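RhCC (Rhodococcus jostii, PDB 4U5R) is a magnesium-binding member of the tautomerase superfamily that probably acts as a cofactor-independent oxygenase. Local coordinates at residues 5-8 / 9-13. The protein carries 1 engineered substitution. Numbering follows the deposited sequence.
Sequences IFTP and ENAFT
Pro8 O accepts two hydrogen bonds, one from each face of its carbonyl plane. Ala11 N reaches Pro8 O at 3.1 Å. On the opposite face Thr7 OG1 donates to Pro8 O at 2.9 Å. Neither donor sits in the plane, Ala11 N being 36° and Thr7 OG1 52° out of it. The Ala11 bond closes a type II beta turn from Pro8 to Ala11. Pro8 supplies the carbonyl that closes the turn, while Glu9 and Asn10 take its two inner positions; Asn10 has the positive phi of the third turn position, which asparagine tolerates better than most residues, and Asn10 N is hydrogen-bonded to Asp45. Thr7 serves the turn with both branches. OG1 lies between its own backbone N and carbonyl carbon (chi1 72°), swung toward the following carbonyl, and this same rotation sends CG2 to the Phe12 ring, which it meets obliquely, Thr7 CG2 to Phe12 CE2 being 3.7 Å. The Ala11 methyl packs against Thr7, small enough for Ala11 CB to sit 4.0 Å from Thr7 CB and close to Pro8 O as well. With an alanine in place of Thr7, Pro8 O would probably lose its second donor, and a gap would probably open beside the Phe12 ring. Phe12 is large and apolar, as its buried place demands, lying among Phe43, Phe93 and Leu20, whereas Glu9 extends into solvent. After Phe12, Thr13 caps the coming helix, its OG1 bonded to Asp16 N. A tight turn and an N-cap thus carry strand 2-8 into helix 14-32, the first step of the beta-alpha-beta unit, completed by the parallel strand 40-46, that is characteristic of the tautomerase superfamily.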
# COMPACT_ATOMS: atom_id res chain seq x y z
N ILE B 5 2.04 10.77 -0.65
CA ILE B 5 3.02 11.61 0.02
C ILE B 5 2.50 12.01 1.39
O ILE B 5 1.54 12.76 1.51
CB ILE B 5 3.37 12.85 -0.85
CG1 ILE B 5 3.88 12.37 -2.22
CG2 ILE B 5 4.40 13.73 -0.16
CD1 ILE B 5 4.27 13.46 -3.18
N PHE B 6 3.13 11.46 2.42
CA PHE B 6 2.77 11.70 3.80
C PHE B 6 3.63 12.82 4.36
O PHE B 6 4.84 12.66 4.44
CB PHE B 6 2.97 10.44 4.64
CG PHE B 6 2.11 9.28 4.22
CD1 PHE B 6 0.86 9.10 4.77
CD2 PHE B 6 2.59 8.33 3.32
CE1 PHE B 6 0.08 8.02 4.42
CE2 PHE B 6 1.81 7.25 2.96
CZ PHE B 6 0.55 7.09 3.50
N THR B 7 3.02 13.94 4.74
CA THR B 7 3.75 15.13 5.19
C THR B 7 3.35 15.61 6.58
O THR B 7 2.24 15.34 7.03
CB THR B 7 3.52 16.33 4.25
OG1 THR B 7 2.19 16.83 4.44
CG2 THR B 7 3.72 15.95 2.79
N PRO B 8 4.24 16.35 7.26
CA PRO B 8 3.78 17.12 8.42
C PRO B 8 2.58 17.94 8.02
O PRO B 8 2.55 18.43 6.89
CB PRO B 8 4.98 18.02 8.75
CG PRO B 8 6.16 17.28 8.24
CD PRO B 8 5.69 16.53 7.01
N GLU B 9 1.60 18.07 8.91
CA GLU B 9 0.42 18.88 8.64
C GLU B 9 0.80 20.24 8.09
O GLU B 9 1.69 20.89 8.61
CB GLU B 9 -0.41 19.07 9.91
CG GLU B 9 -1.58 18.14 10.06
CD GLU B 9 -2.55 18.65 11.10
OE1 GLU B 9 -2.11 18.91 12.24
OE2 GLU B 9 -3.75 18.81 10.78
N ASN B 10 0.12 20.64 7.02
CA ASN B 10 0.23 21.98 6.45
C ASN B 10 1.61 22.30 5.85
O ASN B 10 1.92 23.47 5.59
CB ASN B 10 -0.15 23.04 7.51
CG ASN B 10 -1.49 22.73 8.19
OD1 ASN B 10 -1.58 22.71 9.41
ND2 ASN B 10 -2.52 22.47 7.39
N ALA B 11 2.42 21.28 5.59
CA ALA B 11 3.72 21.49 4.96
C ALA B 11 3.60 22.15 3.59
O ALA B 11 4.41 23.02 3.24
CB ALA B 11 4.47 20.16 4.82
N PHE B 12 2.60 21.73 2.81
CA PHE B 12 2.41 22.21 1.45
C PHE B 12 1.13 23.01 1.26
O PHE B 12 0.06 22.62 1.74
CB PHE B 12 2.39 21.04 0.47
CG PHE B 12 3.69 20.28 0.39
CD1 PHE B 12 4.90 20.93 0.51
CD2 PHE B 12 3.68 18.92 0.16
CE1 PHE B 12 6.09 20.23 0.42
CE2 PHE B 12 4.86 18.21 0.07
CZ PHE B 12 6.06 18.85 0.21
N THR B 13 1.25 24.11 0.54
CA THR B 13 0.09 24.90 0.12
C THR B 13 -0.59 24.22 -1.06
O THR B 13 -0.01 23.33 -1.68
CB THR B 13 0.49 26.32 -0.32
OG1 THR B 13 1.33 26.24 -1.48
CG2 THR B 13 1.22 27.06 0.81